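PDB 3OTT: Two-component system sensor histidine kinase from Bacteroides thetaiotaomicron, which probably senses saccharides outside the cell through this two-propeller, beta-sandwich portion and passes the signal by ATP-dependent phosphorylation of a histidine. Local coordinates for residues T99-D104 and Y124-Q129; L523-E526 and L530-G533; N569-S574 and W580-K585. All coordinates share one frame; numbering follows the deposited sequence.

Contact 1: T99-D104 and Y124-Q129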
loop_
_atom_site.group_PDB
_atom_site.type_symbol
_atom_site.label_atom_id
_atom_site.label_comp_id
_atom_site.label_asym_id
_atom_site.label_seq_id
_atom_site.Cartn_x
_atom_site.Cartn_y
_atom_site.Cartn_z
ATOM N N THR B 99 -19.644 30.095 -0.762
ATOM C CA THR B 99 -18.718 30.762 0.199
ATOM C C THR B 99 -18.045 32.050 -0.280
ATOM O O THR B 99 -17.466 32.119 -1.371
ATOM C CB THR B 99 -17.583 29.818 0.669
ATOM O OG1 THR B 99 -18.118 28.523 0.953
ATOM C CG2 THR B 99 -16.842 30.401 1.931
ATOM N N ASP B 100 -18.088 33.042 0.591
ATOM C CA ASP B 100 -17.313 34.252 0.448
ATOM C C ASP B 100 -15.869 33.975 0.823
ATOM O O ASP B 100 -15.546 33.802 1.982
ATOM C CB ASP B 100 -17.903 35.341 1.333
ATOM C CG ASP B 100 -17.360 36.720 0.987
ATOM O OD1 ASP B 100 -16.320 36.772 0.264
ATOM O OD2 ASP B 100 -17.972 37.738 1.427
ATOM N N PHE B 101 -15.006 33.884 -0.174
ATOM C CA PHE B 101 -13.605 33.583 0.037
ATOM C C PHE B 101 -12.799 34.868 0.225
ATOM O O PHE B 101 -13.177 35.907 -0.289
ATOM C CB PHE B 101 -13.087 32.814 -1.180
ATOM C CG PHE B 101 -13.521 31.329 -1.224
ATOM C CD1 PHE B 101 -13.174 30.427 -0.172
ATOM C CD2 PHE B 101 -14.238 30.828 -2.322
ATOM C CE1 PHE B 101 -13.545 29.106 -0.224
ATOM C CE2 PHE B 101 -14.610 29.465 -2.401
ATOM C CZ PHE B 101 -14.277 28.601 -1.353
ATOM N N PRO B 102 -11.670 34.808 0.939
ATOM C CA PRO B 102 -10.801 35.979 0.958
ATOM C C PRO B 102 -10.203 36.239 -0.429
ATOM O O PRO B 102 -10.130 35.336 -1.243
ATOM C CB PRO B 102 -9.695 35.575 1.931
ATOM C CG PRO B 102 -9.605 34.139 1.814
ATOM C CD PRO B 102 -11.044 33.656 1.614
ATOM N N THR B 103 -9.805 37.481 -0.667
ATOM C CA THR B 103 -9.183 37.948 -1.881
ATOM C C THR B 103 -7.663 37.644 -1.919
ATOM O O THR B 103 -7.061 37.312 -0.890
ATOM C CB THR B 103 -9.408 39.501 -1.989
ATOM O OG1 THR B 103 -8.791 40.164 -0.877
ATOM C CG2 THR B 103 -10.933 39.874 -2.039
ATOM N N ASP B 104 -7.042 37.741 -3.101
ATOM C CA ASP B 104 -5.556 37.736 -3.193
ATOM C C ASP B 104 -4.897 36.486 -2.574
ATOM O O ASP B 104 -3.936 36.586 -1.767
ATOM C CB ASP B 104 -4.972 39.010 -2.540
ATOM C CG ASP B 104 -5.590 40.294 -3.109
ATOM O OD1 ASP B 104 -5.679 40.418 -4.383
ATOM O OD2 ASP B 104 -6.008 41.178 -2.296
ATOM N N TYR B 124 -5.978 31.028 6.186
ATOM C CA TYR B 124 -7.321 30.504 6.408
ATOM C C TYR B 124 -7.339 29.001 6.287
ATOM O O TYR B 124 -6.475 28.382 5.656
ATOM C CB TYR B 124 -8.346 31.114 5.395
ATOM C CG TYR B 124 -8.315 32.624 5.381
ATOM C CD1 TYR B 124 -7.349 33.313 4.646
ATOM C CD2 TYR B 124 -9.238 33.363 6.140
ATOM C CE1 TYR B 124 -7.315 34.714 4.645
ATOM C CE2 TYR B 124 -9.231 34.728 6.125
ATOM C CZ TYR B 124 -8.249 35.398 5.398
ATOM O OH TYR B 124 -8.244 36.752 5.392
ATOM N N THR B 125 -8.362 28.430 6.869
ATOM C CA THR B 125 -8.686 27.058 6.661
ATOM C C THR B 125 -10.069 26.969 6.015
ATOM O O THR B 125 -10.962 27.812 6.263
ATOM C CB THR B 125 -8.522 26.370 8.023
ATOM O OG1 THR B 125 -7.310 25.591 8.008
ATOM C CG2 THR B 125 -9.612 25.594 8.430
ATOM N N TYR B 126 -10.234 25.971 5.146
ATOM C CA TYR B 126 -11.516 25.713 4.515
ATOM C C TYR B 126 -11.840 24.235 4.544
ATOM O O TYR B 126 -11.165 23.439 3.910
ATOM C CB TYR B 126 -11.519 26.212 3.074
ATOM C CG TYR B 126 -12.880 26.150 2.396
ATOM C CD1 TYR B 126 -14.022 26.711 3.007
ATOM C CD2 TYR B 126 -13.039 25.520 1.151
ATOM C CE1 TYR B 126 -15.285 26.697 2.379
ATOM C CE2 TYR B 126 -14.297 25.487 0.519
ATOM C CZ TYR B 126 -15.411 26.071 1.129
ATOM O OH TYR B 126 -16.652 26.024 0.503
ATOM N N GLN B 127 -12.898 23.897 5.262
ATOM C CA GLN B 127 -13.234 22.551 5.561
ATOM C C GLN B 127 -14.204 22.119 4.463
ATOM O O GLN B 127 -15.197 22.731 4.266
ATOM C CB GLN B 127 -13.785 22.430 7.014
ATOM C CG GLN B 127 -13.553 21.048 7.707
ATOM C CD GLN B 127 -14.293 19.844 6.987
ATOM O OE1 GLN B 127 -15.458 19.929 6.623
ATOM N NE2 GLN B 127 -13.598 18.716 6.860
ATOM N N LEU B 128 -13.874 21.096 3.702
ATOM C CA LEU B 128 -14.565 20.891 2.411
ATOM C C LEU B 128 -15.937 20.291 2.576
ATOM O O LEU B 128 -16.771 20.456 1.693
ATOM C CB LEU B 128 -13.734 20.032 1.471
ATOM C CG LEU B 128 -12.379 20.654 1.067
ATOM C CD1 LEU B 128 -11.536 19.601 0.348
ATOM C CD2 LEU B 128 -12.558 21.920 0.161
ATOM N N GLN B 129 -16.181 19.586 3.683
ATOM C CA GLN B 129 -17.514 19.070 3.925
ATOM C C GLN B 129 -18.435 20.132 4.514
ATOM O O GLN B 129 -19.527 20.380 4.003
ATOM C CB GLN B 129 -17.493 17.866 4.864
ATOM C CG GLN B 129 -18.817 17.138 4.898
ATOM C CD GLN B 129 -18.983 16.150 3.684
ATOM O OE1 GLN B 129 -18.239 16.209 2.700
ATOM N NE2 GLN B 129 -19.910 15.228 3.801
#
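Three residues of the 99-104 loop, Thr99, Phe101 and Pro102, meet two tyrosines, Tyr124 and Tyr126, that rise from the same side of strand 122-127. Aromatic contact carries the middle. The Phe101 ring turns its edge to the face of Tyr126 in a T-shaped pair, with centroids 4.9 Å apart and planes at 79°. CE1 of Phe101 stands 3.6 Å above the Tyr126 plane, over its centre, and Phe101 CZ lies 3.6 Å from Tyr126 CE2, on the side nearer the hydroxyl. With its CG anti to the backbone N (chi1 -172°), the tyrosine carries its ring off the strand toward the loop, where Phe101 meets one face.

The loop belongs to the first beta-propeller of the extracellular sensor portion. It leads from the outermost strand of one four-stranded blade, 93-94, to the innermost strand of the next, 105-111, and on its way lies against the third strand of the blade it enters.

A CH-pi contact forms the second aromatic element. Pro102 sits over one face of Tyr124, its CG 3.8 Å from the ring centroid and 18° off the normal, displaced toward CD1 and CE1, while its CB lies 3.7 Å from Tyr124 CE1. Leu133 of the adjoining strand 133-136 touches both residues.

Between the two segments the hydrogen bonding is at the phenol end of Tyr126, where OH accepts from Thr99 OG1 at 2.9 Å. The methyl of Thr99, CG2, comes within 4.0 Å of Tyr126 CE1, and its CB lies over a face of Phe101, so the threonine touches both rings of the T-shaped pair. Farther along the second segment, Gln127 and Gln129 turn to the dimer partner, bonding to Tyr327, Arg374 and Ile375 of the second subunit.

Contact 2: L523-E526 and L530-G533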
loop_
_atom_site.group_PDB
_atom_site.type_symbol
_atom_site.label_atom_id
_atom_site.label_comp_id
_atom_site.label_asym_id
_atom_site.label_seq_id
_atom_site.Cartn_x
_atom_site.Cartn_y
_atom_site.Cartn_z
ATOM N N LEU B 523 21.415 -22.879 -20.764
ATOM C CA LEU B 523 20.345 -22.602 -21.708
ATOM C C LEU B 523 20.657 -23.122 -23.119
ATOM O O LEU B 523 21.820 -23.377 -23.456
ATOM C CB LEU B 523 19.941 -21.113 -21.707
ATOM C CG LEU B 523 20.633 -19.911 -22.363
ATOM C CD1 LEU B 523 20.752 -20.030 -23.920
ATOM C CD2 LEU B 523 19.851 -18.624 -22.074
ATOM N N CYS B 524 19.595 -23.325 -23.903
ATOM C CA CYS B 524 19.695 -23.733 -25.314
ATOM C C CYS B 524 19.012 -22.677 -26.159
ATOM O O CYS B 524 17.921 -22.230 -25.815
ATOM C CB CYS B 524 19.006 -25.069 -25.569
ATOM S SG CYS B 524 19.335 -25.843 -27.258
ATOM N N ASP B 525 19.669 -22.277 -27.251
ATOM C CA ASP B 525 19.169 -21.202 -28.095
ATOM C C ASP B 525 18.395 -21.812 -29.267
ATOM O O ASP B 525 18.403 -23.042 -29.444
ATOM C CB ASP B 525 20.312 -20.225 -28.471
ATOM C CG ASP B 525 21.278 -20.750 -29.543
ATOM O OD1 ASP B 525 21.086 -21.819 -30.182
ATOM O OD2 ASP B 525 22.248 -20.022 -29.827
ATOM N N GLU B 526 17.726 -20.957 -30.039
ATOM C CA GLU B 526 16.854 -21.377 -31.142
ATOM C C GLU B 526 17.613 -22.164 -32.210
ATOM O O GLU B 526 17.036 -22.977 -32.909
ATOM C CB GLU B 526 16.166 -20.156 -31.789
ATOM C CG GLU B 526 17.017 -19.465 -32.856
ATOM C CD GLU B 526 16.445 -18.126 -33.323
ATOM O OE1 GLU B 526 15.971 -17.327 -32.470
ATOM O OE2 GLU B 526 16.495 -17.863 -34.541
ATOM N N LEU B 530 24.179 -24.766 -26.971
ATOM C CA LEU B 530 24.038 -24.595 -25.502
ATOM C C LEU B 530 24.885 -23.473 -24.980
ATOM O O LEU B 530 26.038 -23.348 -25.335
ATOM C CB LEU B 530 24.484 -25.843 -24.767
ATOM C CG LEU B 530 23.539 -26.977 -24.393
ATOM C CD1 LEU B 530 22.440 -27.069 -25.359
ATOM C CD2 LEU B 530 24.297 -28.280 -24.354
ATOM N N TRP B 531 24.352 -22.724 -24.038
ATOM C CA TRP B 531 25.104 -21.663 -23.394
ATOM C C TRP B 531 25.254 -21.990 -21.911
ATOM O O TRP B 531 24.231 -22.230 -21.202
ATOM C CB TRP B 531 24.387 -20.321 -23.624
ATOM C CG TRP B 531 24.437 -19.901 -25.078
ATOM C CD1 TRP B 531 23.632 -20.319 -26.056
ATOM C CD2 TRP B 531 25.396 -19.027 -25.686
ATOM N NE1 TRP B 531 23.987 -19.743 -27.270
ATOM C CE2 TRP B 531 25.080 -18.948 -27.063
ATOM C CE3 TRP B 531 26.498 -18.295 -25.193
ATOM C CZ2 TRP B 531 25.794 -18.132 -27.961
ATOM C CZ3 TRP B 531 27.212 -17.507 -26.069
ATOM C CH2 TRP B 531 26.860 -17.423 -27.446
ATOM N N VAL B 532 26.514 -22.029 -21.451
ATOM C CA VAL B 532 26.839 -22.253 -20.046
ATOM C C VAL B 532 27.425 -20.975 -19.399
ATOM O O VAL B 532 28.330 -20.319 -19.933
ATOM C CB VAL B 532 27.829 -23.448 -19.848
ATOM C CG1 VAL B 532 27.995 -23.814 -18.301
ATOM C CG2 VAL B 532 27.358 -24.713 -20.601
ATOM N N GLY B 533 26.904 -20.614 -18.240
ATOM C CA GLY B 533 27.351 -19.412 -17.572
ATOM C C GLY B 533 28.230 -19.850 -16.436
ATOM O O GLY B 533 27.948 -20.864 -15.761
#
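Leu523 and Trp531 form an antiparallel hydrogen-bonded pair, closed by Trp531 N to Leu523 O at 2.7 Å and by Leu523 N to Trp531 O at 2.9 Å, the latter bent to 142° at the hydrogen. Their side chains run side by side on one face of the hairpin, and Leu523 CD1 reaches Trp531 CD1 at 3.6 Å. On the other face, Cys524 SG rests 3.8 Å from Leu530 CD1, within the non-hydrogen-bonded pair that follows.

Past the strand end, Asp525 CG stands between its backbone N and carbonyl carbon (chi1 76°), which brings OD2 to the indole edge. Trp531 NE1 donates to it at 3.1 Å, almost straight and in the ring plane, but arrives from above the carboxylate plane. Asp525 OD1 meanwhile accepts from Leu529 N, holding the turn of this propeller-blade hairpin.

A phenylalanine in place of Trp531 lacks the indole N-H and would probably leave Asp525 OD2 short of one donor and its carboxylate less firmly oriented. Arg584 also binds OD2 through a salt bridge, so the buried carboxylate is gripped by an indole, a guanidinium and a turn amide, surroundings likely to stabilise its negative charge.

Contact 3: N569-S574 and W580-K585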
loop_
_atom_site.group_PDB
_atom_site.type_symbol
_atom_site.label_atom_id
_atom_site.label_comp_id
_atom_site.label_asym_id
_atom_site.label_seq_id
_atom_site.Cartn_x
_atom_site.Cartn_y
_atom_site.Cartn_z
ATOM N N ASN B 569 19.116 -12.473 -31.914
ATOM C CA ASN B 569 20.470 -12.854 -32.327
ATOM C C ASN B 569 21.507 -12.662 -31.255
ATOM O O ASN B 569 22.706 -12.870 -31.480
ATOM C CB ASN B 569 20.881 -12.100 -33.592
ATOM C CG ASN B 569 20.145 -12.601 -34.801
ATOM O OD1 ASN B 569 20.039 -13.822 -35.018
ATOM N ND2 ASN B 569 19.617 -11.675 -35.601
ATOM N N SER B 570 21.029 -12.298 -30.076
ATOM C CA SER B 570 21.888 -12.090 -28.945
ATOM C C SER B 570 21.535 -12.988 -27.768
ATOM O O SER B 570 20.435 -13.554 -27.693
ATOM C CB SER B 570 21.788 -10.618 -28.524
ATOM O OG SER B 570 22.175 -9.783 -29.617
ATOM N N ILE B 571 22.469 -13.089 -26.831
ATOM C CA ILE B 571 22.097 -13.481 -25.499
ATOM C C ILE B 571 22.276 -12.384 -24.428
ATOM O O ILE B 571 23.322 -11.735 -24.351
ATOM C CB ILE B 571 22.725 -14.839 -25.087
ATOM C CG1 ILE B 571 22.567 -14.988 -23.578
ATOM C CG2 ILE B 571 24.174 -14.879 -25.409
ATOM C CD1 ILE B 571 22.800 -16.395 -23.081
ATOM N N TRP B 572 21.244 -12.171 -23.597
ATOM C CA TRP B 572 21.333 -11.171 -22.511
ATOM C C TRP B 572 21.741 -11.846 -21.232
ATOM O O TRP B 572 21.178 -12.843 -20.873
ATOM C CB TRP B 572 20.004 -10.422 -22.283
ATOM C CG TRP B 572 19.655 -9.441 -23.400
ATOM C CD1 TRP B 572 20.001 -9.555 -24.739
ATOM C CD2 TRP B 572 18.880 -8.237 -23.285
ATOM N NE1 TRP B 572 19.507 -8.464 -25.443
ATOM C CE2 TRP B 572 18.803 -7.658 -24.585
ATOM C CE3 TRP B 572 18.217 -7.608 -22.230
ATOM C CZ2 TRP B 572 18.132 -6.461 -24.837
ATOM C CZ3 TRP B 572 17.530 -6.390 -22.488
ATOM C CH2 TRP B 572 17.494 -5.847 -23.784
ATOM N N VAL B 573 22.694 -11.247 -20.528
ATOM C CA VAL B 573 23.298 -11.844 -19.343
ATOM C C VAL B 573 23.317 -10.818 -18.229
ATOM O O VAL B 573 24.019 -9.798 -18.306
ATOM C CB VAL B 573 24.737 -12.348 -19.640
ATOM C CG1 VAL B 573 25.292 -13.179 -18.442
ATOM C CG2 VAL B 573 24.739 -13.213 -20.846
ATOM N N SER B 574 22.520 -11.079 -17.206
ATOM C CA SER B 574 22.423 -10.220 -16.045
ATOM C C SER B 574 23.382 -10.738 -14.978
ATOM O O SER B 574 23.408 -11.937 -14.706
ATOM C CB SER B 574 21.007 -10.261 -15.524
ATOM O OG SER B 574 20.934 -9.448 -14.390
ATOM N N TRP B 580 25.183 -7.597 -19.650
ATOM C CA TRP B 580 25.944 -7.818 -20.892
ATOM C C TRP B 580 25.076 -8.443 -21.975
ATOM O O TRP B 580 24.285 -9.329 -21.699
ATOM C CB TRP B 580 27.159 -8.727 -20.626
ATOM C CG TRP B 580 28.098 -8.105 -19.648
ATOM C CD1 TRP B 580 27.890 -7.921 -18.303
ATOM C CD2 TRP B 580 29.362 -7.512 -19.944
ATOM N NE1 TRP B 580 28.948 -7.256 -17.751
ATOM C CE2 TRP B 580 29.875 -7.005 -18.733
ATOM C CE3 TRP B 580 30.110 -7.367 -21.118
ATOM C CZ2 TRP B 580 31.112 -6.384 -18.654
ATOM C CZ3 TRP B 580 31.333 -6.749 -21.056
ATOM C CH2 TRP B 580 31.830 -6.263 -19.824
ATOM N N ILE B 581 25.260 -7.977 -23.194
ATOM C CA ILE B 581 24.637 -8.514 -24.375
ATOM C C ILE B 581 25.726 -9.126 -25.291
ATOM O O ILE B 581 26.695 -8.453 -25.646
ATOM C CB ILE B 581 23.946 -7.375 -25.134
ATOM C CG1 ILE B 581 22.886 -6.716 -24.237
ATOM C CG2 ILE B 581 23.389 -7.872 -26.525
ATOM C CD1 ILE B 581 21.978 -5.657 -24.997
ATOM N N ILE B 582 25.525 -10.377 -25.703
ATOM C CA ILE B 582 26.556 -11.142 -26.407
ATOM C C ILE B 582 25.975 -11.661 -27.695
ATOM O O ILE B 582 24.920 -12.305 -27.692
ATOM C CB ILE B 582 27.002 -12.373 -25.571
ATOM C CG1 ILE B 582 27.531 -11.940 -24.197
ATOM C CG2 ILE B 582 28.015 -13.241 -26.303
ATOM C CD1 ILE B 582 27.595 -13.142 -23.207
ATOM N N ASP B 583 26.683 -11.437 -28.789
ATOM C CA ASP B 583 26.153 -11.832 -30.081
ATOM C C ASP B 583 26.278 -13.333 -30.216
ATOM O O ASP B 583 27.327 -13.879 -29.946
ATOM C CB ASP B 583 26.904 -11.139 -31.220
ATOM C CG ASP B 583 26.492 -11.680 -32.601
ATOM O OD1 ASP B 583 26.923 -12.790 -33.002
ATOM O OD2 ASP B 583 25.704 -10.994 -33.275
ATOM N N ARG B 584 25.217 -13.999 -30.645
ATOM C CA ARG B 584 25.222 -15.453 -30.655
ATOM C C ARG B 584 26.208 -16.095 -31.655
ATOM O O ARG B 584 26.601 -17.245 -31.467
ATOM C CB ARG B 584 23.816 -16.007 -30.830
ATOM C CG ARG B 584 22.956 -15.822 -29.564
ATOM C CD ARG B 584 21.666 -16.692 -29.612
ATOM N NE ARG B 584 20.724 -16.412 -30.706
ATOM C CZ ARG B 584 20.528 -17.192 -31.787
ATOM N NH1 ARG B 584 21.219 -18.309 -31.966
ATOM N NH2 ARG B 584 19.633 -16.857 -32.717
ATOM N N LYS B 585 26.597 -15.367 -32.701
ATOM C CA LYS B 585 27.500 -15.946 -33.713
ATOM C C LYS B 585 28.963 -15.545 -33.474
ATOM O O LYS B 585 29.831 -16.428 -33.451
ATOM C CB LYS B 585 27.023 -15.693 -35.171
ATOM C CG LYS B 585 25.706 -16.469 -35.551
ATOM C CD LYS B 585 25.386 -16.405 -37.109
ATOM C CE LYS B 585 24.659 -15.101 -37.619
ATOM N NZ LYS B 585 24.821 -14.783 -39.141
#
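Arg584 folds back across the start of strand 570-574. Its backbone N donates to Asn569 O at 2.9 Å, extending the antiparallel ladder one bond past the strand end. CB lies 3.4 Å from the same Asn569 O. CG, anti to the carbonyl carbon (chi1 -72°), lies 3.5 Å from Asn569 O and beside Ser570 C. CD passes Ser570 O at 3.9 Å; there the chain bends (chi3 -62°), bringing NE alongside Asn569 and into a hydrogen bond with Lys568 O. At the tip, NH2 has Asn569 OD1 as a distant neighbour, whereas NH1 forms salt bridges with Asp525 and Asp527, so backbone and acidic groups together fix the rotation of the guanidinium.

Beyond the arginine, Ile571 pairs with Ile582 and Val573 with Trp580 through two bonds each. On their face of the hairpin, Val573 CG2 packs 3.7 Å from Ile582 CD1, and Ile571 CG2 lies beside Ile582 CB. On the other face, Ile581 lies over Trp572: its CG1 is 4.0 Å from the centroid of the five-membered ring, 10° off the normal, and its CD1 reaches toward the six-membered ring, while its CG2 turns to Ser570 CB.

At the strand's end, Asp583 OD1 accepts from Lys585 N at 2.6 Å in an Asx turn. The hairpin forms the second and third strands of a propeller blade: strand 561-567 borders it inside and packs Met564 on Ile571 and Val573, strand 589-591 borders it outside with Ala589 on Ile582, and Trp531 of strand 530-534 in the preceding blade touches Ile571 and Arg584.

How the contacts relate
Contacts 2 and 3 belong to consecutive blades of the second propeller, with centres 11 Å apart, and meet directly. The salt bridge from Asp525 OD2 to Arg584 NH1 (2.9 Å) joins them, with Leu523 CD2 against Ile571 CD1 at 3.8 Å and Trp531 CZ2 against Arg584 O at 3.7 Å: turn, strand and post-strand loop interlock across the blade boundary. Contact 1 lies in the first propeller, across the chain's centre, its nearest atoms about 54 Å from contact 2 and 45 Å from contact 3. No residue of the three contacts lines the hexatantalum dodecabromide site, which is lined by residues such as Gln288, Glu289, Gln316, Glu354 and Arg634.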